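Local coordinates for methylxanthine N1-demethylase NdmA (Pseudomonas putida, PDB 6ICN), which catalyses the N1-demethylation of caffeine to theobromine and formaldehyde as the Rieske-type oxygenase of a bacterial caffeine-degrading complex, at residues 54-65 with 77-88; 104-112 with 125-133. All coordinates share one frame; numbering follows the deposited sequence.

Contacts 1 and 2 both lie in the Rieske domain, their centres about 12 Å apart, and they follow each other along the chain: 54-65 with 77-88 closes before 104-112 with 125-133 opens. The six-stranded antiparallel sheet runs through both, with strands 55-59, 62-69 and 72-77 in contact 1 and strand 131-137 in contact 2; strand 105-106 belongs to the smaller four-stranded sheet of the cluster-binding part. The contacts meet at a salt bridge between R77 and D130 and where Y106 reaches the backbone of A81. Each touches the [2Fe-2S] cluster and the second subunit, so the cluster lies near a subunit interface.

Contact 1 (54-65 with 77-88); sequences PLAVKLLNEQLV and RDRCAHRSAKLS. With FES (Fe2/s2 (inorganic) cluster), chain D.
A salt bridge pairs E62 with R77: OE1 lies 2.5 Å from NH1, near the guanidinium plane, and NH1 approaches it from the syn side, out of the carboxylate plane, the two planes 43° apart. R77 gets there through a bend at chi3 (-44°), since its CB starts away from 62-65. OE2 of E62 also pairs with R32, and NH2 of R77 with D130.

Backbone and carboxylate bonds centre on D78. Its N donates to Q63 O at 2.9 Å, nearly straight at 173°, just past the antiparallel non-hydrogen-bonded pair L64-R77. The D78 carboxylate grips S88 twice: OD1 accepts from the backbone N, and OD2 takes the hydroxyl OG at 2.6 Å on its syn lone pair. Strand 72-77 gives way to the first cluster-binding loop of the Rieske fold, in which C80 SG binds one iron at 2.4 Å and H82 ND1 the other at 2.2 Å; C99 and H102 complete the site.

Water extends the polar side. One molecule donates to Q63 OE1 and D78 OD2, and another accepts from Q63 NE2 and K86 NZ, which also reaches S313 of the second subunit.

Van der Waals packing makes up the other end. V65 sets CG2 3.8 Å from S88 CA and CG1 against L87 CB, A56 CB meets the S88 side chain, and the ring of P54 rests its CG 3.6 Å from S88 O.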
loop_
_atom_site.group_PDB
_atom_site.type_symbol
_atom_site.label_atom_id
_atom_site.label_comp_id
_atom_site.label_asym_id
_atom_site.label_seq_id
_atom_site.Cartn_x
_atom_site.Cartn_y
_atom_site.Cartn_z
ATOM N N PRO A 54 -6.803 29.659 -5.897
ATOM C CA PRO A 54 -7.767 29.454 -4.805
ATOM C C PRO A 54 -7.458 28.249 -3.930
ATOM O O PRO A 54 -6.744 27.326 -4.343
ATOM C CB PRO A 54 -9.085 29.214 -5.545
ATOM C CG PRO A 54 -8.631 28.558 -6.886
ATOM C CD PRO A 54 -7.362 29.329 -7.219
ATOM N N LEU A 55 -8.026 28.242 -2.736
ATOM C CA LEU A 55 -7.892 27.124 -1.807
ATOM C C LEU A 55 -9.275 26.777 -1.279
ATOM O O LEU A 55 -9.976 27.656 -0.767
ATOM C CB LEU A 55 -6.949 27.480 -0.639
ATOM C CG LEU A 55 -6.921 26.485 0.535
ATOM C CD1 LEU A 55 -6.363 25.146 0.040
ATOM C CD2 LEU A 55 -6.126 27.012 1.759
ATOM N N ALA A 56 -9.671 25.503 -1.398
ATOM C CA ALA A 56 -10.900 25.028 -0.767
ATOM C C ALA A 56 -10.698 24.876 0.739
ATOM O O ALA A 56 -9.713 24.277 1.188
ATOM C CB ALA A 56 -11.324 23.681 -1.372
ATOM N N VAL A 57 -11.652 25.391 1.520
ATOM C CA VAL A 57 -11.675 25.213 2.966
ATOM C C VAL A 57 -13.099 24.862 3.374
ATOM O O VAL A 57 -14.053 25.045 2.613
ATOM C CB VAL A 57 -11.195 26.457 3.736
ATOM C CG1 VAL A 57 -9.772 26.839 3.290
ATOM C CG2 VAL A 57 -12.161 27.630 3.514
ATOM N N LYS A 58 -13.230 24.317 4.586
ATOM C CA LYS A 58 -14.525 23.923 5.135
ATOM C C LYS A 58 -14.642 24.452 6.550
ATOM O O LYS A 58 -13.705 24.334 7.347
ATOM C CB LYS A 58 -14.712 22.392 5.128
ATOM C CG LYS A 58 -16.067 21.964 5.686
ATOM C CD LYS A 58 -16.220 20.435 5.685
ATOM C CE LYS A 58 -16.649 19.917 4.336
ATOM N NZ LYS A 58 -16.833 18.436 4.385
ATOM N N LEU A 59 -15.794 25.045 6.851
ATOM C CA LEU A 59 -16.023 25.696 8.133
ATOM C C LEU A 59 -17.472 25.459 8.506
ATOM O O LEU A 59 -18.364 25.806 7.725
ATOM C CB LEU A 59 -15.718 27.197 8.036
ATOM C CG LEU A 59 -16.193 28.018 9.228
ATOM C CD1 LEU A 59 -15.465 27.577 10.484
ATOM C CD2 LEU A 59 -15.907 29.497 8.956
ATOM N N LEU A 60 -17.701 24.833 9.666
ATOM C CA LEU A 60 -19.065 24.528 10.131
ATOM C C LEU A 60 -19.893 23.869 9.028
ATOM O O LEU A 60 -21.053 24.230 8.795
ATOM C CB LEU A 60 -19.753 25.793 10.656
ATOM C CG LEU A 60 -19.049 26.373 11.879
ATOM C CD1 LEU A 60 -19.491 27.821 12.174
ATOM C CD2 LEU A 60 -19.288 25.484 13.091
ATOM N N ASN A 61 -19.269 22.924 8.313
ATOM C CA ASN A 61 -19.849 22.146 7.217
ATOM C C ASN A 61 -20.168 22.960 5.964
ATOM O O ASN A 61 -20.823 22.434 5.055
ATOM C CB ASN A 61 -21.111 21.393 7.661
ATOM C CG ASN A 61 -21.187 19.986 7.077
ATOM O OD1 ASN A 61 -20.163 19.350 6.796
ATOM N ND2 ASN A 61 -22.408 19.500 6.873
ATOM N N GLU A 62 -19.713 24.210 5.871
ATOM C CA GLU A 62 -19.833 24.993 4.649
ATOM C C GLU A 62 -18.591 24.804 3.784
ATOM O O GLU A 62 -17.470 24.930 4.284
ATOM C CB GLU A 62 -19.979 26.481 4.984
ATOM C CG GLU A 62 -21.215 26.800 5.787
ATOM C CD GLU A 62 -22.376 27.199 4.902
ATOM O OE1 GLU A 62 -22.386 26.820 3.707
ATOM O OE2 GLU A 62 -23.268 27.915 5.396
ATOM N N GLN A 63 -18.789 24.552 2.492
ATOM C CA GLN A 63 -17.676 24.443 1.549
ATOM C C GLN A 63 -17.395 25.824 0.974
ATOM O O GLN A 63 -18.225 26.379 0.253
ATOM C CB GLN A 63 -18.002 23.448 0.443
ATOM C CG GLN A 63 -18.254 22.052 0.956
ATOM C CD GLN A 63 -18.464 21.074 -0.183
ATOM O OE1 GLN A 63 -17.508 20.601 -0.772
ATOM N NE2 GLN A 63 -19.712 20.786 -0.497
ATOM N N LEU A 64 -16.226 26.368 1.290
ATOM C CA LEU A 64 -15.847 27.716 0.902
ATOM C C LEU A 64 -14.572 27.693 0.072
ATOM O O LEU A 64 -13.841 26.699 0.048
ATOM C CB LEU A 64 -15.632 28.582 2.146
ATOM C CG LEU A 64 -16.735 28.556 3.207
ATOM C CD1 LEU A 64 -16.331 29.354 4.436
ATOM C CD2 LEU A 64 -18.059 29.043 2.623
ATOM N N VAL A 65 -14.297 28.805 -0.606
ATOM C CA VAL A 65 -13.043 28.977 -1.329
ATOM C C VAL A 65 -12.435 30.314 -0.927
ATOM O O VAL A 65 -13.150 31.320 -0.814
ATOM C CB VAL A 65 -13.267 28.879 -2.854
ATOM C CG1 VAL A 65 -14.309 29.922 -3.326
ATOM C CG2 VAL A 65 -11.954 29.010 -3.610
ATOM N N ARG A 77 -18.649 31.112 -1.294
ATOM C CA ARG A 77 -19.074 29.714 -1.363
ATOM C C ARG A 77 -18.390 29.021 -2.537
ATOM O O ARG A 77 -18.306 29.567 -3.643
ATOM C CB ARG A 77 -20.584 29.610 -1.517
ATOM C CG ARG A 77 -21.081 28.181 -1.350
ATOM C CD ARG A 77 -22.609 28.129 -1.273
ATOM N NE ARG A 77 -23.175 29.161 -0.403
ATOM C CZ ARG A 77 -23.320 29.019 0.907
ATOM N NH1 ARG A 77 -22.935 27.904 1.505
ATOM N NH2 ARG A 77 -23.845 29.985 1.621
ATOM N N ASP A 78 -17.920 27.788 -2.307
ATOM C CA ASP A 78 -17.186 27.060 -3.338
ATOM C C ASP A 78 -18.139 26.374 -4.324
ATOM O O ASP A 78 -18.173 25.149 -4.463
ATOM C CB ASP A 78 -16.258 26.052 -2.681
ATOM C CG ASP A 78 -15.247 25.489 -3.655
ATOM O OD1 ASP A 78 -15.157 26.006 -4.782
ATOM O OD2 ASP A 78 -14.551 24.521 -3.280
ATOM N N ARG A 79 -18.923 27.190 -5.029
ATOM C CA ARG A 79 -19.985 26.654 -5.886
ATOM C C ARG A 79 -20.383 27.730 -6.885
ATOM O O ARG A 79 -20.982 28.741 -6.494
ATOM C CB ARG A 79 -21.179 26.221 -5.048
ATOM C CG ARG A 79 -22.280 25.557 -5.857
ATOM C CD ARG A 79 -23.445 25.146 -4.947
ATOM N NE ARG A 79 -24.515 24.628 -5.778
ATOM C CZ ARG A 79 -25.690 25.217 -5.972
ATOM N NH1 ARG A 79 -26.006 26.347 -5.342
ATOM N NH2 ARG A 79 -26.565 24.654 -6.796
ATOM N N CYS A 80 -20.038 27.520 -8.155
ATOM C CA CYS A 80 -20.370 28.490 -9.194
ATOM C C CYS A 80 -21.881 28.586 -9.397
ATOM O O CYS A 80 -22.595 27.581 -9.355
ATOM C CB CYS A 80 -19.679 28.081 -10.501
ATOM S SG CYS A 80 -19.955 29.203 -11.885
ATOM N N ALA A 81 -22.370 29.815 -9.637
ATOM C CA ALA A 81 -23.806 30.029 -9.835
ATOM C C ALA A 81 -24.335 29.414 -11.124
ATOM O O ALA A 81 -25.537 29.147 -11.214
ATOM C CB ALA A 81 -24.111 31.542 -9.838
ATOM N N HIS A 82 -23.468 29.170 -12.113
ATOM C CA HIS A 82 -23.867 28.712 -13.437
ATOM C C HIS A 82 -24.283 27.242 -13.410
ATOM O O HIS A 82 -25.463 26.914 -13.580
ATOM C CB HIS A 82 -22.708 28.933 -14.409
ATOM C CG HIS A 82 -23.000 28.495 -15.809
ATOM N ND1 HIS A 82 -22.059 27.891 -16.609
ATOM C CD2 HIS A 82 -24.123 28.575 -16.553
ATOM C CE1 HIS A 82 -22.584 27.626 -17.794
ATOM N NE2 HIS A 82 -23.838 28.035 -17.786
ATOM N N ARG A 83 -23.310 26.346 -13.199
ATOM C CA ARG A 83 -23.586 24.910 -13.188
ATOM C C ARG A 83 -22.924 24.221 -11.997
ATOM O O ARG A 83 -22.644 23.011 -12.044
ATOM C CB ARG A 83 -23.144 24.261 -14.516
ATOM C CG ARG A 83 -23.967 24.720 -15.729
ATOM C CD ARG A 83 -25.411 24.223 -15.581
ATOM N NE ARG A 83 -26.273 24.435 -16.747
ATOM C CZ ARG A 83 -27.144 25.434 -16.878
ATOM N NH1 ARG A 83 -27.254 26.368 -15.932
ATOM N NH2 ARG A 83 -27.928 25.486 -17.957
ATOM N N SER A 84 -22.667 24.959 -10.921
ATOM C CA SER A 84 -22.335 24.393 -9.615
ATOM C C SER A 84 -20.960 23.724 -9.554
ATOM O O SER A 84 -20.688 23.006 -8.599
ATOM C CB SER A 84 -23.402 23.389 -9.150
ATOM O OG SER A 84 -24.691 23.983 -9.144
ATOM N N ALA A 85 -20.056 23.995 -10.497
ATOM C CA ALA A 85 -18.668 23.551 -10.354
ATOM C C ALA A 85 -17.996 24.224 -9.154
ATOM O O ALA A 85 -18.396 25.304 -8.699
ATOM C CB ALA A 85 -17.860 23.865 -11.613
ATOM N N LYS A 86 -16.955 23.577 -8.634
ATOM C CA LYS A 86 -16.171 24.176 -7.555
ATOM C C LYS A 86 -15.209 25.231 -8.103
ATOM O O LYS A 86 -14.321 24.929 -8.923
ATOM C CB LYS A 86 -15.406 23.108 -6.773
ATOM C CG LYS A 86 -16.318 22.274 -5.898
ATOM C CD LYS A 86 -15.552 21.459 -4.860
ATOM C CE LYS A 86 -16.542 20.707 -3.974
ATOM N NZ LYS A 86 -17.204 19.560 -4.705
ATOM N N LEU A 87 -15.404 26.475 -7.660
ATOM C CA LEU A 87 -14.474 27.560 -7.949
ATOM C C LEU A 87 -13.064 27.291 -7.430
ATOM O O LEU A 87 -12.107 27.885 -7.948
ATOM C CB LEU A 87 -15.018 28.862 -7.331
ATOM C CG LEU A 87 -16.408 29.254 -7.858
ATOM C CD1 LEU A 87 -16.922 30.478 -7.064
ATOM C CD2 LEU A 87 -16.425 29.521 -9.365
ATOM N N SER A 88 -12.905 26.406 -6.440
ATOM C CA SER A 88 -11.579 26.071 -5.933
ATOM C C SER A 88 -10.749 25.284 -6.946
ATOM O O SER A 88 -9.540 25.129 -6.738
ATOM C CB SER A 88 -11.691 25.282 -4.623
ATOM O OG SER A 88 -12.498 24.105 -4.774
HETATM FE FE1 FES D . -18.868 27.867 -13.523
HETATM FE FE2 FES D . -20.135 27.234 -15.786
HETATM S S1 FES D . -20.098 26.072 -13.863
HETATM S S2 FES D . -18.767 28.924 -15.450
HETATM O O HOH W 1 -19.065 18.541 -2.561
HETATM O O HOH W 2 -21.185 26.158 1.062
HETATM O O HOH W 3 -15.255 22.147 -1.404
HETATM O O HOH W 4 -14.704 23.995 -0.630
#

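Contact 2 (104-112 with 125-133); sequences WQYDTHGAC and NKAKVDRFD. With FES (Fe2/s2 (inorganic) cluster), chain D.
W104 and A127 meet where the indole's six-membered ring, through CZ3, comes 3.6 Å from the methyl CB. Here the chain leaving the second cluster-binding loop of the Rieske fold, which holds C99 and H102, packs on the segment leading into strand 131-137. The indole reaches from the cluster to A127, its pyrrole side placing one face over sulfide S2, with CD1 3.4 Å away. CG lies beside the backbone N (chi1 -72°), carrying the ring across toward H82, on which it stacks. Replacing W104 by an alanine is likely to leave S2 and the H82 ring without their indole neighbour and open a gap beside A127. C112 CB meets the same methyl about a right angle round from CZ3.

Y106 and V129 cross at about a right angle, CE1 of the ring touching CG1 at 3.7 Å, while K128 CA comes to the ring edge. The phenol OH goes on to A81 N, beside C80.

Two backbone bonds tie the segments at the single bridge of A111 with K128: V129 N to G110 O, in the carbonyl plane, at 2.8 Å, and C112 N to A127 O at 3.0 Å. G110 ends a type I turn from D107, and a CB there would clash with V129 O. D107 OD1 holds that turn, taking H109 N and A111 N from opposite faces of its carboxylate.

R131 CG, set between backbone N and carbonyl carbon, lies 3.5 Å from H109 O; bends at chi2 and chi3 turn the guanidinium to D133, where NH2 meets OD1 at 2.7 Å, nearly along the C-O axis.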
loop_
_atom_site.group_PDB
_atom_site.type_symbol
_atom_site.label_atom_id
_atom_site.label_comp_id
_atom_site.label_asym_id
_atom_site.label_seq_id
_atom_site.Cartn_x
_atom_site.Cartn_y
_atom_site.Cartn_z
ATOM N N TRP A 104 -16.666 31.756 -16.057
ATOM C CA TRP A 104 -17.265 32.940 -15.431
ATOM C C TRP A 104 -16.296 33.543 -14.415
ATOM O O TRP A 104 -15.614 32.824 -13.686
ATOM C CB TRP A 104 -18.573 32.585 -14.724
ATOM C CG TRP A 104 -19.737 32.268 -15.611
ATOM C CD1 TRP A 104 -19.706 31.875 -16.923
ATOM C CD2 TRP A 104 -21.120 32.315 -15.237
ATOM N NE1 TRP A 104 -20.994 31.661 -17.380
ATOM C CE2 TRP A 104 -21.873 31.942 -16.365
ATOM C CE3 TRP A 104 -21.788 32.638 -14.053
ATOM C CZ2 TRP A 104 -23.272 31.868 -16.345
ATOM C CZ3 TRP A 104 -23.176 32.567 -14.034
ATOM C CH2 TRP A 104 -23.898 32.181 -15.172
ATOM N N GLN A 105 -16.230 34.876 -14.353
ATOM C CA GLN A 105 -15.298 35.542 -13.445
ATOM C C GLN A 105 -16.063 36.277 -12.355
ATOM O O GLN A 105 -16.962 37.068 -12.659
ATOM C CB GLN A 105 -14.414 36.532 -14.203
ATOM C CG GLN A 105 -13.556 35.874 -15.256
ATOM C CD GLN A 105 -12.549 36.853 -15.819
ATOM O OE1 GLN A 105 -12.733 38.068 -15.712
ATOM N NE2 GLN A 105 -11.480 36.340 -16.415
ATOM N N TYR A 106 -15.696 36.026 -11.102
ATOM C CA TYR A 106 -16.353 36.634 -9.948
ATOM C C TYR A 106 -15.460 37.684 -9.295
ATOM O O TYR A 106 -14.266 37.448 -9.069
ATOM C CB TYR A 106 -16.719 35.561 -8.923
ATOM C CG TYR A 106 -17.755 34.607 -9.443
ATOM C CD1 TYR A 106 -19.099 34.890 -9.300
ATOM C CD2 TYR A 106 -17.381 33.429 -10.103
ATOM C CE1 TYR A 106 -20.078 34.026 -9.773
ATOM C CE2 TYR A 106 -18.353 32.540 -10.596
ATOM C CZ TYR A 106 -19.701 32.849 -10.423
ATOM O OH TYR A 106 -20.705 32.006 -10.881
ATOM N N ASP A 107 -16.054 38.842 -8.954
ATOM C CA ASP A 107 -15.286 39.895 -8.296
ATOM C C ASP A 107 -15.249 39.684 -6.770
ATOM O O ASP A 107 -15.757 38.692 -6.233
ATOM C CB ASP A 107 -15.838 41.278 -8.691
ATOM C CG ASP A 107 -17.248 41.555 -8.172
ATOM O OD1 ASP A 107 -17.722 40.901 -7.215
ATOM O OD2 ASP A 107 -17.892 42.508 -8.716
ATOM N N THR A 108 -14.616 40.623 -6.052
ATOM C CA THR A 108 -14.467 40.480 -4.608
ATOM C C THR A 108 -15.803 40.460 -3.875
ATOM O O THR A 108 -15.842 40.056 -2.707
ATOM C CB THR A 108 -13.610 41.604 -4.025
ATOM O OG1 THR A 108 -14.256 42.859 -4.288
ATOM C CG2 THR A 108 -12.218 41.591 -4.630
ATOM N N HIS A 109 -16.891 40.901 -4.506
ATOM C CA HIS A 109 -18.205 40.853 -3.880
ATOM C C HIS A 109 -19.001 39.620 -4.273
ATOM O O HIS A 109 -20.195 39.533 -3.952
ATOM C CB HIS A 109 -18.998 42.131 -4.198
ATOM C CG HIS A 109 -18.607 43.296 -3.333
ATOM N ND1 HIS A 109 -19.068 43.451 -2.039
ATOM C CD2 HIS A 109 -17.788 44.349 -3.568
ATOM C CE1 HIS A 109 -18.548 44.551 -1.519
ATOM N NE2 HIS A 109 -17.771 45.116 -2.428
ATOM N N GLY A 110 -18.364 38.651 -4.934
ATOM C CA GLY A 110 -19.088 37.484 -5.389
ATOM C C GLY A 110 -19.949 37.696 -6.616
ATOM O O GLY A 110 -20.733 36.807 -6.955
ATOM N N ALA A 111 -19.834 38.845 -7.299
ATOM C CA ALA A 111 -20.655 39.134 -8.469
ATOM C C ALA A 111 -19.952 38.697 -9.749
ATOM O O ALA A 111 -18.768 38.987 -9.934
ATOM C CB ALA A 111 -20.960 40.635 -8.550
ATOM N N CYS A 112 -20.684 38.030 -10.642
ATOM C CA CYS A 112 -20.097 37.659 -11.925
ATOM C C CYS A 112 -19.959 38.896 -12.805
ATOM O O CYS A 112 -20.919 39.660 -12.959
ATOM C CB CYS A 112 -20.940 36.614 -12.650
ATOM S SG CYS A 112 -20.261 36.162 -14.261
ATOM N N ASN A 125 -28.987 38.694 -13.550
ATOM C CA ASN A 125 -29.024 39.294 -12.229
ATOM C C ASN A 125 -28.627 38.305 -11.138
ATOM O O ASN A 125 -27.997 38.693 -10.150
ATOM C CB ASN A 125 -30.424 39.852 -11.974
ATOM C CG ASN A 125 -30.532 40.531 -10.640
ATOM O OD1 ASN A 125 -29.899 41.565 -10.409
ATOM N ND2 ASN A 125 -31.328 39.962 -9.751
ATOM N N LYS A 126 -28.973 37.032 -11.293
ATOM C CA LYS A 126 -28.680 36.062 -10.248
ATOM C C LYS A 126 -27.290 35.440 -10.379
ATOM O O LYS A 126 -26.960 34.538 -9.602
ATOM C CB LYS A 126 -29.753 34.970 -10.246
ATOM C CG LYS A 126 -31.019 35.436 -9.539
ATOM C CD LYS A 126 -32.201 34.531 -9.813
ATOM C CE LYS A 126 -33.489 35.128 -9.224
ATOM N NZ LYS A 126 -33.333 35.477 -7.781
ATOM N N ALA A 127 -26.468 35.912 -11.320
ATOM C CA ALA A 127 -25.125 35.360 -11.530
ATOM C C ALA A 127 -24.185 35.945 -10.477
ATOM O O ALA A 127 -23.451 36.918 -10.699
ATOM C CB ALA A 127 -24.631 35.635 -12.948
ATOM N N LYS A 128 -24.233 35.345 -9.292
ATOM C CA LYS A 128 -23.440 35.772 -8.152
ATOM C C LYS A 128 -23.387 34.615 -7.168
ATOM O O LYS A 128 -24.258 33.739 -7.163
ATOM C CB LYS A 128 -24.030 37.022 -7.485
ATOM C CG LYS A 128 -25.480 36.882 -7.112
ATOM C CD LYS A 128 -25.959 38.148 -6.411
ATOM C CE LYS A 128 -27.393 38.024 -5.902
ATOM N NZ LYS A 128 -28.381 38.293 -6.987
ATOM N N VAL A 129 -22.366 34.637 -6.323
ATOM C CA VAL A 129 -22.238 33.653 -5.255
ATOM C C VAL A 129 -22.084 34.391 -3.934
ATOM O O VAL A 129 -21.636 35.542 -3.897
ATOM C CB VAL A 129 -21.042 32.698 -5.507
ATOM C CG1 VAL A 129 -21.202 31.989 -6.847
ATOM C CG2 VAL A 129 -19.739 33.464 -5.464
ATOM N N ASP A 130 -22.459 33.726 -2.836
ATOM C CA ASP A 130 -22.341 34.345 -1.518
ATOM C C ASP A 130 -20.877 34.571 -1.170
ATOM O O ASP A 130 -20.027 33.722 -1.445
ATOM C CB ASP A 130 -22.969 33.471 -0.426
ATOM C CG ASP A 130 -24.477 33.380 -0.523
ATOM O OD1 ASP A 130 -25.120 34.271 -1.117
ATOM O OD2 ASP A 130 -25.019 32.400 0.017
ATOM N N ARG A 131 -20.577 35.732 -0.590
ATOM C CA ARG A 131 -19.254 35.991 -0.051
ATOM C C ARG A 131 -19.369 36.262 1.443
ATOM O O ARG A 131 -20.454 36.538 1.967
ATOM C CB ARG A 131 -18.544 37.150 -0.779
ATOM C CG ARG A 131 -19.225 38.500 -0.722
ATOM C CD ARG A 131 -18.470 39.433 0.216
ATOM N NE ARG A 131 -19.171 39.541 1.486
ATOM C CZ ARG A 131 -18.631 39.948 2.633
ATOM N NH1 ARG A 131 -17.347 40.291 2.718
ATOM N NH2 ARG A 131 -19.396 39.993 3.716
ATOM N N PHE A 132 -18.242 36.133 2.131
ATOM C CA PHE A 132 -18.212 36.167 3.585
ATOM C C PHE A 132 -17.051 37.020 4.051
ATOM O O PHE A 132 -15.986 37.052 3.417
ATOM C CB PHE A 132 -18.070 34.748 4.179
ATOM C CG PHE A 132 -19.133 33.817 3.713
ATOM C CD1 PHE A 132 -20.369 33.780 4.349
ATOM C CD2 PHE A 132 -18.939 33.031 2.585
ATOM C CE1 PHE A 132 -21.368 32.942 3.893
ATOM C CE2 PHE A 132 -19.935 32.208 2.115
ATOM C CZ PHE A 132 -21.157 32.155 2.779
ATOM N N ASP A 133 -17.261 37.696 5.181
ATOM C CA ASP A 133 -16.188 38.441 5.821
ATOM C C ASP A 133 -14.954 37.562 5.982
ATOM O O ASP A 133 -15.032 36.442 6.510
ATOM C CB ASP A 133 -16.646 38.977 7.185
ATOM C CG ASP A 133 -17.447 40.280 7.061
ATOM O OD1 ASP A 133 -18.000 40.539 5.974
ATOM O OD2 ASP A 133 -17.518 41.038 8.054
HETATM FE FE1 FES D . -18.868 27.867 -13.523
HETATM FE FE2 FES D . -20.135 27.234 -15.786
HETATM S S1 FES D . -20.098 26.072 -13.863
HETATM S S2 FES D . -18.767 28.924 -15.450
HETATM O O HOH W 5 -15.387 40.200 -0.112
HETATM O O HOH W 6 -22.706 37.969 -3.868
#